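Local coordinates for protein ppBat (Bacteroides thetaiotaomicron VPI-5482, PDB 3CNE) that binds flavins such as lumichrome, riboflavin, FMN and FAD as a homodimer, and may serve as a flavin storage protein, at residues 10-15 with 75-80; 116-121 with 138-143; 125-130 with 147-152; 129-134 with 157-162. All coordinates share one frame; numbering follows the deposited sequence.

Contact 1: residues 10-15 with 75-80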
loop_
_atom_site.group_PDB
_atom_site.type_symbol
_atom_site.label_atom_id
_atom_site.label_comp_id
_atom_site.label_asym_id
_atom_site.label_seq_id
_atom_site.Cartn_x
_atom_site.Cartn_y
_atom_site.Cartn_z
ATOM N N VAL A 10 9.150 -9.500 -0.479
ATOM C CA VAL A 10 9.854 -10.085 -1.603
ATOM C C VAL A 10 10.154 -8.963 -2.614
ATOM O O VAL A 10 9.775 -7.833 -2.396
ATOM C CB VAL A 10 9.072 -11.231 -2.245
ATOM C CG1 VAL A 10 9.080 -12.453 -1.278
ATOM C CG2 VAL A 10 7.621 -10.792 -2.650
ATOM N N ASN A 11 10.846 -9.278 -3.691
ATOM C CA ASN A 11 11.242 -8.235 -4.632
ATOM C C ASN A 11 10.977 -8.683 -6.059
ATOM O O ASN A 11 11.730 -9.511 -6.594
ATOM C CB ASN A 11 12.717 -7.945 -4.423
ATOM C CG ASN A 11 13.231 -6.860 -5.307
ATOM O OD1 ASN A 11 12.482 -6.012 -5.753
ATOM N ND2 ASN A 11 14.531 -6.885 -5.572
ATOM N N PRO A 12 9.924 -8.144 -6.709
ATOM C CA PRO A 12 9.023 -7.068 -6.286
ATOM C C PRO A 12 7.932 -7.538 -5.319
ATOM O O PRO A 12 7.522 -8.664 -5.403
ATOM C CB PRO A 12 8.374 -6.617 -7.596
ATOM C CG PRO A 12 8.275 -7.912 -8.417
ATOM C CD PRO A 12 9.583 -8.679 -8.045
ATOM N N VAL A 13 7.504 -6.654 -4.414
ATOM C CA VAL A 13 6.454 -6.932 -3.444
ATOM C C VAL A 13 5.212 -6.205 -3.925
ATOM O O VAL A 13 5.288 -5.149 -4.590
ATOM C CB VAL A 13 6.868 -6.404 -2.015
ATOM C CG1 VAL A 13 7.055 -4.923 -2.008
ATOM C CG2 VAL A 13 5.943 -6.918 -0.822
ATOM N N ASN A 14 4.064 -6.770 -3.616
ATOM C CA ASN A 14 2.834 -6.025 -3.813
ATOM C C ASN A 14 2.720 -5.020 -2.670
ATOM O O ASN A 14 2.517 -5.395 -1.523
ATOM C CB ASN A 14 1.647 -6.983 -3.811
ATOM C CG ASN A 14 0.350 -6.299 -4.100
ATOM O OD1 ASN A 14 -0.003 -5.330 -3.422
ATOM N ND2 ASN A 14 -0.431 -6.861 -5.056
ATOM N N GLY A 15 2.793 -3.743 -3.029
ATOM C CA GLY A 15 2.838 -2.654 -2.067
ATOM C C GLY A 15 1.497 -2.418 -1.403
ATOM O O GLY A 15 1.457 -1.914 -0.296
ATOM N N GLY A 75 4.242 -10.863 -3.695
ATOM C CA GLY A 75 4.485 -9.976 -4.826
ATOM C C GLY A 75 4.798 -10.811 -6.049
ATOM O O GLY A 75 4.755 -12.035 -5.997
ATOM N N ASP A 76 5.157 -10.140 -7.148
ATOM C CA ASP A 76 5.351 -10.813 -8.397
ATOM C C ASP A 76 6.646 -11.604 -8.430
ATOM O O ASP A 76 6.882 -12.350 -9.368
ATOM C CB ASP A 76 5.273 -9.808 -9.556
ATOM C CG ASP A 76 3.844 -9.333 -9.803
ATOM O OD1 ASP A 76 2.899 -9.914 -9.217
ATOM O OD2 ASP A 76 3.680 -8.383 -10.571
ATOM N N ALA A 77 7.475 -11.453 -7.400
ATOM C CA ALA A 77 8.605 -12.368 -7.182
ATOM C C ALA A 77 8.191 -13.801 -6.916
ATOM O O ALA A 77 8.925 -14.748 -7.263
ATOM C CB ALA A 77 9.494 -11.878 -6.016
ATOM N N VAL A 78 7.050 -13.999 -6.275
ATOM C CA VAL A 78 6.725 -15.360 -5.804
ATOM C C VAL A 78 6.499 -16.377 -6.946
ATOM O O VAL A 78 6.994 -17.498 -6.875
ATOM C CB VAL A 78 5.523 -15.344 -4.847
ATOM C CG1 VAL A 78 5.123 -16.755 -4.453
ATOM C CG2 VAL A 78 5.880 -14.495 -3.609
ATOM N N PRO A 79 5.747 -16.005 -7.988
ATOM C CA PRO A 79 5.627 -16.957 -9.114
ATOM C C PRO A 79 6.933 -17.276 -9.884
ATOM O O PRO A 79 6.941 -18.180 -10.731
ATOM C CB PRO A 79 4.589 -16.292 -10.012
ATOM C CG PRO A 79 3.818 -15.373 -9.077
ATOM C CD PRO A 79 4.914 -14.811 -8.214
ATOM N N VAL A 80 8.038 -16.588 -9.584
ATOM C CA VAL A 80 9.341 -17.024 -10.130
ATOM C C VAL A 80 10.236 -17.664 -9.084
ATOM O O VAL A 80 11.343 -18.081 -9.395
ATOM C CB VAL A 80 10.135 -15.897 -10.885
ATOM C CG1 VAL A 80 9.410 -15.516 -12.144
ATOM C CG2 VAL A 80 10.414 -14.669 -10.002
#
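In the mixed central sheet of this DJ-1/PfpI fold, the parallel strands 4-9 and 69-73 are neighbours, and the loops that follow them meet here, next to the structural zinc site of Cys-74 and Cys-111. The loop 75-80 starts with a type I turn from Gly-75 to Val-78, which presents its backbone to the loop 10-15. Pro-12, reached through a cis peptide bond, supplies the carbonyl that the turn gathers round. Ala-77 N gives Pro-12 O a weak hydrogen bond, long at 3.4 Å but nearly straight (165°). Gly-75 CA points a C-H at the same Pro-12 O, also from 3.4 Å. A side chain at Gly-75 would run into that oxygen and into the backbone of Val-13 and Asn-14, so the absence of a CB lets the two loops come this close. The proline ring lies against the turn, with Pro-12 CG 3.7 Å from Asp-76 CB and Pro-12 CD 3.8 Å from Ala-77 CB, and the Asp-76 side chain crosses it at about a right angle. Ala-77 CB also presses on the backbone, 3.3 Å from Asn-11 O. At the far end of loop 10-15, Asn-14 N-caps helix 15-27 through a hydrogen bond from Gly-17 N to its OD1, and it packs against Glu-23 of the second subunit. Beneath the turn is Val-10, whose CG2 occupies the crowded position between backbone N and carbonyl carbon (chi1 -71° for CG1). Val-10 CG2 sits 4.2 Å from Val-78 CG2 and 3.5 Å from Gly-75 N, a buried nitrogen with no polar partner in the model.

Contact 2: residues 116-121 with 138-143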
loop_
_atom_site.group_PDB
_atom_site.type_symbol
_atom_site.label_atom_id
_atom_site.label_comp_id
_atom_site.label_asym_id
_atom_site.label_seq_id
_atom_site.Cartn_x
_atom_site.Cartn_y
_atom_site.Cartn_z
HETATM N N MSE A 116 4.009 -20.580 0.140
HETATM C CA MSE A 116 5.368 -20.477 0.681
HETATM C C MSE A 116 5.454 -21.239 2.018
HETATM O O MSE A 116 6.418 -21.962 2.278
HETATM C CB MSE A 116 5.776 -19.010 0.833
HETATM C CG MSE A 116 5.823 -18.262 -0.507
HETATM SE SE MSE A 116 7.267 -18.976 -1.650
HETATM C CE MSE A 116 8.726 -18.211 -0.705
ATOM N N PHE A 117 4.438 -21.054 2.860
ATOM C CA PHE A 117 4.325 -21.791 4.109
ATOM C C PHE A 117 4.256 -23.299 3.842
ATOM O O PHE A 117 5.009 -24.060 4.451
ATOM C CB PHE A 117 3.097 -21.319 4.931
ATOM C CG PHE A 117 3.171 -19.877 5.413
ATOM C CD1 PHE A 117 4.384 -19.200 5.502
ATOM C CD2 PHE A 117 2.007 -19.214 5.822
ATOM C CE1 PHE A 117 4.437 -17.855 5.986
ATOM C CE2 PHE A 117 2.048 -17.889 6.302
ATOM C CZ PHE A 117 3.270 -17.210 6.373
ATOM N N ASP A 118 3.382 -23.712 2.917
ATOM C CA ASP A 118 3.171 -25.118 2.605
ATOM C C ASP A 118 4.460 -25.820 2.215
ATOM O O ASP A 118 4.715 -26.939 2.671
ATOM C CB ASP A 118 2.121 -25.307 1.495
ATOM C CG ASP A 118 1.980 -26.796 1.044
ATOM O OD1 ASP A 118 2.941 -27.580 1.161
ATOM O OD2 ASP A 118 0.924 -27.212 0.549
ATOM N N PHE A 119 5.268 -25.150 1.391
ATOM C CA PHE A 119 6.531 -25.700 0.894
ATOM C C PHE A 119 7.409 -26.203 2.026
ATOM O O PHE A 119 8.179 -27.153 1.853
ATOM C CB PHE A 119 7.311 -24.642 0.084
ATOM C CG PHE A 119 6.744 -24.354 -1.288
ATOM C CD1 PHE A 119 5.775 -25.159 -1.854
ATOM C CD2 PHE A 119 7.252 -23.293 -2.040
ATOM C CE1 PHE A 119 5.282 -24.898 -3.129
ATOM C CE2 PHE A 119 6.777 -23.015 -3.304
ATOM C CZ PHE A 119 5.793 -23.820 -3.861
ATOM N N THR A 120 7.313 -25.549 3.181
ATOM C CA THR A 120 8.129 -25.920 4.329
ATOM C C THR A 120 7.454 -27.024 5.150
ATOM O O THR A 120 8.058 -27.556 6.068
ATOM C CB THR A 120 8.432 -24.708 5.259
ATOM O OG1 THR A 120 7.250 -24.364 5.971
ATOM C CG2 THR A 120 8.915 -23.486 4.443
ATOM N N GLY A 121 6.215 -27.368 4.816
ATOM C CA GLY A 121 5.478 -28.385 5.564
ATOM C C GLY A 121 4.772 -27.929 6.840
ATOM O O GLY A 121 3.939 -28.660 7.382
ATOM N N ILE A 138 -1.111 -26.303 -2.866
ATOM C CA ILE A 138 -1.270 -26.601 -1.445
ATOM C C ILE A 138 -1.482 -28.099 -1.269
ATOM O O ILE A 138 -2.534 -28.628 -1.645
ATOM C CB ILE A 138 -2.447 -25.780 -0.798
ATOM C CG1 ILE A 138 -2.186 -24.270 -0.910
ATOM C CG2 ILE A 138 -2.695 -26.196 0.643
ATOM C CD1 ILE A 138 -0.933 -23.809 -0.180
ATOM N N GLN A 139 -0.477 -28.783 -0.730
ATOM C CA GLN A 139 -0.612 -30.222 -0.431
ATOM C C GLN A 139 -0.510 -30.636 1.041
ATOM O O GLN A 139 -1.109 -31.641 1.429
ATOM C CB GLN A 139 0.301 -31.109 -1.300
ATOM C CG GLN A 139 1.301 -30.413 -2.195
ATOM C CD GLN A 139 2.005 -31.397 -3.096
ATOM O OE1 GLN A 139 1.676 -32.591 -3.102
ATOM N NE2 GLN A 139 2.988 -30.915 -3.863
ATOM N N ASN A 140 0.249 -29.882 1.838
ATOM C CA ASN A 140 0.358 -30.124 3.276
ATOM C C ASN A 140 -0.812 -29.564 4.083
ATOM O O ASN A 140 -1.327 -30.234 4.980
ATOM C CB ASN A 140 1.687 -29.607 3.818
ATOM C CG ASN A 140 2.872 -30.359 3.240
ATOM O OD1 ASN A 140 3.763 -29.769 2.607
ATOM N ND2 ASN A 140 2.885 -31.665 3.434
ATOM N N GLY A 141 -1.216 -28.338 3.767
ATOM C CA GLY A 141 -2.354 -27.714 4.426
ATOM C C GLY A 141 -3.649 -28.066 3.731
ATOM O O GLY A 141 -3.673 -28.892 2.825
ATOM N N ILE A 142 -4.723 -27.418 4.149
ATOM C CA ILE A 142 -6.045 -27.632 3.594
ATOM C C ILE A 142 -6.544 -26.331 2.952
ATOM O O ILE A 142 -7.066 -25.466 3.641
ATOM C CB ILE A 142 -7.018 -28.085 4.730
ATOM C CG1 ILE A 142 -6.523 -29.407 5.340
ATOM C CG2 ILE A 142 -8.476 -28.166 4.230
ATOM C CD1 ILE A 142 -7.101 -29.738 6.714
ATOM N N ALA A 143 -6.391 -26.187 1.637
ATOM C CA ALA A 143 -6.791 -24.937 0.980
ATOM C C ALA A 143 -8.301 -24.802 0.892
ATOM O O ALA A 143 -9.004 -25.740 0.509
ATOM C CB ALA A 143 -6.177 -24.825 -0.405
#
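Two flat groups meet at the end of helix 113-119, the carboxylate of Asp-118 and the amide of Asn-140, their planes 55° apart and their side chains crossing at about a right angle, so neither lies flat on the other. Above the carboxylate plane, 43° out of it, stands the backbone N of Asn-140, which donates to Asp-118 OD2 across 3.0 Å. The neighbouring donor comes at the tip: Gln-139 N meets Asp-118 OD2 nearly along its C-O axis in a very short bond of 2.5 Å. One carboxylate oxygen thus holds two successive backbone N-H groups. Asp-118 reaches them because CG is anti to its backbone N (chi1 174°), which swings the carboxylate off the helix and into the bend of loop 138-141. Ile-138 lies alongside, its CD1 3.8 Å from Asp-118 CB. An alanine in place of Asp-118 would remove the acceptor of both N-H groups and would probably leave this bend less firmly held to the helix. Thr-120 OG1 and Thr-120 N both donate to Phe-117 O, and Gly-121 has left helical geometry with positive phi. On its other flank the helix packs Met-116 and Phe-117 onto helix 88-102 and strand 69-73, while the loop leads into strand 142-144, which pairs in parallel with strand 127-129.

Contact 3: residues 125-130 with 147-152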
loop_
_atom_site.group_PDB
_atom_site.type_symbol
_atom_site.label_atom_id
_atom_site.label_comp_id
_atom_site.label_asym_id
_atom_site.label_seq_id
_atom_site.Cartn_x
_atom_site.Cartn_y
_atom_site.Cartn_z
ATOM N N GLY A 125 -2.176 -30.115 7.940
ATOM C CA GLY A 125 -3.526 -30.202 8.521
ATOM C C GLY A 125 -4.246 -28.904 8.864
ATOM O O GLY A 125 -5.309 -28.933 9.491
ATOM N N LYS A 126 -3.694 -27.763 8.452
ATOM C CA LYS A 126 -4.320 -26.475 8.761
ATOM C C LYS A 126 -5.011 -25.928 7.543
ATOM O O LYS A 126 -4.518 -26.079 6.415
ATOM C CB LYS A 126 -3.291 -25.441 9.241
ATOM C CG LYS A 126 -2.465 -25.859 10.454
ATOM C CD LYS A 126 -3.303 -25.865 11.734
ATOM C CE LYS A 126 -2.622 -26.699 12.792
ATOM N NZ LYS A 126 -3.462 -26.853 13.992
ATOM N N LYS A 127 -6.151 -25.282 7.775
ATOM C CA LYS A 127 -6.856 -24.579 6.721
ATOM C C LYS A 127 -6.124 -23.296 6.377
ATOM O O LYS A 127 -5.693 -22.556 7.271
ATOM C CB LYS A 127 -8.293 -24.285 7.130
ATOM C CG LYS A 127 -9.215 -25.499 6.943
ATOM C CD LYS A 127 -10.565 -25.275 7.619
ATOM C CE LYS A 127 -10.421 -25.279 9.138
ATOM N NZ LYS A 127 -11.631 -24.698 9.831
ATOM N N VAL A 128 -5.964 -23.057 5.086
ATOM C CA VAL A 128 -5.335 -21.832 4.599
ATOM C C VAL A 128 -6.134 -21.241 3.468
ATOM O O VAL A 128 -6.763 -21.967 2.686
ATOM C CB VAL A 128 -3.877 -22.040 4.088
ATOM C CG1 VAL A 128 -2.931 -22.396 5.226
ATOM C CG2 VAL A 128 -3.811 -23.079 2.934
ATOM N N ALA A 129 -6.100 -19.917 3.384
ATOM C CA ALA A 129 -6.620 -19.201 2.241
ATOM C C ALA A 129 -5.417 -18.842 1.376
ATOM O O ALA A 129 -4.328 -18.526 1.879
ATOM C CB ALA A 129 -7.358 -17.968 2.666
ATOM N N VAL A 130 -5.636 -18.915 0.073
ATOM C CA VAL A 130 -4.574 -18.841 -0.911
ATOM C C VAL A 130 -5.187 -18.317 -2.193
ATOM O O VAL A 130 -6.396 -18.494 -2.433
ATOM C CB VAL A 130 -3.898 -20.224 -1.100
ATOM C CG1 VAL A 130 -4.866 -21.249 -1.663
ATOM C CG2 VAL A 130 -2.661 -20.134 -1.973
ATOM N N LYS A 147 -12.188 -16.175 1.929
ATOM C CA LYS A 147 -11.503 -14.898 1.755
ATOM C C LYS A 147 -10.279 -14.817 2.657
ATOM O O LYS A 147 -9.269 -14.206 2.298
ATOM C CB LYS A 147 -12.438 -13.723 2.068
ATOM C CG LYS A 147 -13.458 -13.382 0.989
ATOM C CD LYS A 147 -14.278 -12.166 1.395
ATOM C CE LYS A 147 -15.471 -11.931 0.496
ATOM N NZ LYS A 147 -15.094 -11.146 -0.703
ATOM N N SER A 148 -10.403 -15.407 3.850
ATOM C CA SER A 148 -9.283 -15.594 4.752
ATOM C C SER A 148 -9.583 -16.797 5.635
ATOM O O SER A 148 -10.727 -17.242 5.699
ATOM C CB SER A 148 -9.004 -14.346 5.593
ATOM O OG SER A 148 -10.161 -13.859 6.265
ATOM N N GLU A 149 -8.539 -17.315 6.277
ATOM C CA GLU A 149 -8.619 -18.465 7.169
ATOM C C GLU A 149 -7.713 -18.200 8.352
ATOM O O GLU A 149 -6.560 -17.767 8.189
ATOM C CB GLU A 149 -8.156 -19.761 6.483
ATOM C CG GLU A 149 -9.134 -20.330 5.447
ATOM C CD GLU A 149 -10.464 -20.844 6.040
ATOM O OE1 GLU A 149 -10.605 -20.958 7.271
ATOM O OE2 GLU A 149 -11.373 -21.157 5.254
ATOM N N ILE A 150 -8.253 -18.444 9.541
ATOM C CA ILE A 150 -7.465 -18.441 10.749
ATOM C C ILE A 150 -7.575 -19.841 11.324
ATOM O O ILE A 150 -8.659 -20.304 11.656
ATOM C CB ILE A 150 -7.923 -17.319 11.738
ATOM C CG1 ILE A 150 -7.652 -15.944 11.111
ATOM C CG2 ILE A 150 -7.198 -17.452 13.092
ATOM C CD1 ILE A 150 -8.225 -14.781 11.889
ATOM N N ASP A 151 -6.444 -20.525 11.376
ATOM C CA ASP A 151 -6.395 -21.884 11.854
ATOM C C ASP A 151 -5.091 -22.079 12.588
ATOM O O ASP A 151 -4.003 -22.132 11.982
ATOM C CB ASP A 151 -6.561 -22.911 10.713
ATOM C CG ASP A 151 -6.872 -24.320 11.243
ATOM O OD1 ASP A 151 -7.026 -24.441 12.468
ATOM O OD2 ASP A 151 -6.970 -25.292 10.462
ATOM N N GLY A 152 -5.209 -22.181 13.911
ATOM C CA GLY A 152 -4.057 -22.366 14.778
ATOM C C GLY A 152 -3.257 -21.090 14.757
ATOM O O GLY A 152 -3.792 -20.029 15.046
HETATM O O HOH W 1 -6.094 -26.177 14.221
HETATM O O HOH W 2 -4.614 -19.949 7.729
#
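Asp-151 stands crosswise to two lysines, its side chain meeting those of Lys-126 and Lys-127 at about right angles. Lys-127 lies on strand 127-129, with Lys-126 just before it, and Asp-151 on strand 148-151; the two strands run roughly antiparallel (152°) with axes 5.2 Å apart at the closest, yet no backbone-to-backbone hydrogen bond joins them, and side chains and water do the linking. With CG anti to its backbone N (chi1 -165°), Asp-151 extends its carboxylate across the gap, where Asp-151 OD2 receives the N-H of Lys-127 N on its anti lone pair, 2.8 Å away and almost straight at 172°. The other oxygen, Asp-151 OD1, takes a proton from a water 2.6 Å away. That water accepts in turn from Lys-126 NZ at 2.7 Å, the lysine chain being bent at chi2 to bring its amine round. Lys-127 passes the carboxylate with its carbons, Lys-127 CE 3.7 Å from Asp-151 OD2. Further along, Glu-149 lays CG against the backbone N of Ala-129, 3.7 Å off, and sends OE2 to Thr-144 OG1. Ala-129 CB rests on Ser-148 CA, also at 3.7 Å. A second water sits between the carbonyls Lys-127 O and Glu-149 O. A backbone N-H and a water contact the carboxylate of Asp-151 and two lysine amines lie near it, which would probably favour its ionised form.

Contact 4: residues 129-134 with 157-162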
loop_
_atom_site.group_PDB
_atom_site.type_symbol
_atom_site.label_atom_id
_atom_site.label_comp_id
_atom_site.label_asym_id
_atom_site.label_seq_id
_atom_site.Cartn_x
_atom_site.Cartn_y
_atom_site.Cartn_z
ATOM N N ALA A 129 -6.100 -19.917 3.384
ATOM C CA ALA A 129 -6.620 -19.201 2.241
ATOM C C ALA A 129 -5.417 -18.842 1.376
ATOM O O ALA A 129 -4.328 -18.526 1.879
ATOM C CB ALA A 129 -7.358 -17.968 2.666
ATOM N N VAL A 130 -5.636 -18.915 0.073
ATOM C CA VAL A 130 -4.574 -18.841 -0.911
ATOM C C VAL A 130 -5.187 -18.317 -2.193
ATOM O O VAL A 130 -6.396 -18.494 -2.433
ATOM C CB VAL A 130 -3.898 -20.224 -1.100
ATOM C CG1 VAL A 130 -4.866 -21.249 -1.663
ATOM C CG2 VAL A 130 -2.661 -20.134 -1.973
ATOM N N HIS A 131 -4.364 -17.646 -2.997
ATOM C CA HIS A 131 -4.785 -17.168 -4.291
ATOM C C HIS A 131 -5.227 -18.374 -5.135
ATOM O O HIS A 131 -4.546 -19.392 -5.126
ATOM C CB HIS A 131 -3.630 -16.429 -4.986
ATOM C CG HIS A 131 -4.055 -15.707 -6.218
ATOM N ND1 HIS A 131 -4.295 -16.352 -7.412
ATOM C CD2 HIS A 131 -4.320 -14.399 -6.436
ATOM C CE1 HIS A 131 -4.681 -15.469 -8.315
ATOM N NE2 HIS A 131 -4.711 -14.278 -7.745
ATOM N N PRO A 132 -6.372 -18.275 -5.841
ATOM C CA PRO A 132 -6.864 -19.400 -6.656
ATOM C C PRO A 132 -5.809 -20.082 -7.525
ATOM O O PRO A 132 -5.761 -21.311 -7.587
ATOM C CB PRO A 132 -7.948 -18.753 -7.526
ATOM C CG PRO A 132 -8.482 -17.676 -6.661
ATOM C CD PRO A 132 -7.296 -17.126 -5.908
ATOM N N LEU A 133 -4.954 -19.299 -8.173
ATOM C CA LEU A 133 -3.919 -19.876 -9.040
ATOM C C LEU A 133 -2.847 -20.651 -8.268
ATOM O O LEU A 133 -2.169 -21.515 -8.831
ATOM C CB LEU A 133 -3.269 -18.790 -9.911
ATOM C CG LEU A 133 -4.151 -18.031 -10.910
ATOM C CD1 LEU A 133 -3.406 -16.832 -11.513
ATOM C CD2 LEU A 133 -4.672 -18.959 -12.020
ATOM N N ALA A 134 -2.669 -20.325 -6.990
ATOM C CA ALA A 134 -1.694 -21.032 -6.168
ATOM C C ALA A 134 -2.339 -22.216 -5.430
ATOM O O ALA A 134 -1.632 -23.069 -4.898
ATOM C CB ALA A 134 -1.028 -20.065 -5.174
ATOM N N ALA A 157 -4.833 -14.785 4.018
ATOM C CA ALA A 157 -5.876 -14.184 3.196
ATOM C C ALA A 157 -5.633 -14.575 1.742
ATOM O O ALA A 157 -4.486 -14.732 1.317
ATOM C CB ALA A 157 -5.870 -12.683 3.364
ATOM N N GLN A 158 -6.718 -14.745 1.001
ATOM C CA GLN A 158 -6.667 -15.122 -0.392
ATOM C C GLN A 158 -5.778 -14.164 -1.207
ATOM O O GLN A 158 -4.939 -14.607 -1.998
ATOM C CB GLN A 158 -8.087 -15.146 -0.955
ATOM C CG GLN A 158 -8.194 -15.828 -2.288
ATOM C CD GLN A 158 -9.614 -15.950 -2.775
ATOM O OE1 GLN A 158 -10.117 -15.067 -3.474
ATOM N NE2 GLN A 158 -10.263 -17.058 -2.430
ATOM N N ASP A 159 -5.931 -12.861 -0.995
ATOM C CA ASP A 159 -5.029 -11.891 -1.647
ATOM C C ASP A 159 -5.127 -10.502 -1.010
ATOM O O ASP A 159 -5.750 -10.363 0.048
ATOM C CB ASP A 159 -5.275 -11.844 -3.145
ATOM C CG ASP A 159 -6.670 -11.473 -3.483
ATOM O OD1 ASP A 159 -7.271 -10.706 -2.713
ATOM O OD2 ASP A 159 -7.189 -11.952 -4.513
ATOM N N GLU A 160 -4.526 -9.493 -1.654
ATOM C CA GLU A 160 -4.431 -8.153 -1.071
ATOM C C GLU A 160 -5.819 -7.580 -0.860
ATOM O O GLU A 160 -6.036 -6.796 0.054
ATOM C CB GLU A 160 -3.611 -7.191 -1.968
ATOM C CG GLU A 160 -2.117 -7.508 -2.021
ATOM C CD GLU A 160 -1.760 -8.667 -2.982
ATOM O OE1 GLU A 160 -0.574 -9.121 -2.981
ATOM O OE2 GLU A 160 -2.668 -9.129 -3.726
ATOM N N ASN A 161 -6.779 -7.954 -1.701
ATOM C CA ASN A 161 -8.109 -7.393 -1.500
ATOM C C ASN A 161 -8.965 -8.084 -0.444
ATOM O O ASN A 161 -10.058 -7.621 -0.157
ATOM C CB ASN A 161 -8.877 -7.280 -2.808
ATOM C CG ASN A 161 -8.609 -8.409 -3.715
ATOM O OD1 ASN A 161 -9.187 -9.484 -3.548
ATOM N ND2 ASN A 161 -7.705 -8.199 -4.705
ATOM N N THR A 162 -8.479 -9.175 0.136
ATOM C CA THR A 162 -9.218 -9.793 1.251
ATOM C C THR A 162 -8.502 -9.690 2.619
ATOM O O THR A 162 -8.979 -10.241 3.650
ATOM C CB THR A 162 -9.546 -11.259 0.970
ATOM O OG1 THR A 162 -8.338 -12.018 0.850
ATOM C CG2 THR A 162 -10.360 -11.404 -0.290
#
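Gln-158 runs out extended from the loop after strand 154-157, CG anti to its backbone N (chi1 -166°). Gln-158 CB passes 4.0 Å from Val-130 O, and Gln-158 CG comes closer, 3.2 Å from the same Val-130 O. The side chain crosses the Pro-132 ring at about a right angle, with Gln-158 CG 3.9 Å and Gln-158 CD 4.1 Å from Pro-132 CD; at the tip Gln-158 NE2 is 4.1 Å from Val-130 O. Cutting Gln-158 back to an alanine would take away everything from CG outward, the atoms nearest Val-130 O and Pro-132, and would probably loosen the fit between the two loops. Pro-132 passes the packing on, its CD 3.4 Å above one face of the His-131 ring, offset toward the rim. No hydrogen bond crosses between the loops; each is braced internally, the second by Asp-159 N donating to Thr-162 OG1. Asn-161 on that turn touches the FMN and belongs to the riboflavin site shared by the dimer. In the other loop, Leu-133 N donates to His-131 ND1 at 3.1 Å, in the ring plane. With ND1 serving as acceptor, His-131, which packs on the zinc ligand Cys-111, probably carries its proton on NE2, the nitrogen nearer the Asp-159 carboxylate.

In the fold
Contact 1 closes before the other three open. Contact 2 then crosses contacts 3 and 4 along the chain, and those two start from the same strand end, sharing Ala-129 and Val-130. Contacts 2 and 3 are about 10 Å apart between centres and meet in the small parallel sheet, where the backbone of Ile-142 hydrogen-bonds to those of Lys-126 and Val-128. Contact 3 reaches strand 148-151 at the edge of the main sheet, and Lys-147 O ties it to contact 4 through Gln-158 N and Thr-162 OG1. Contacts 1 and 4, about 14 Å apart between centres, touch where Asn-14 packs on Glu-160, so the loops beside the zinc site connect with the turn that touches FMN.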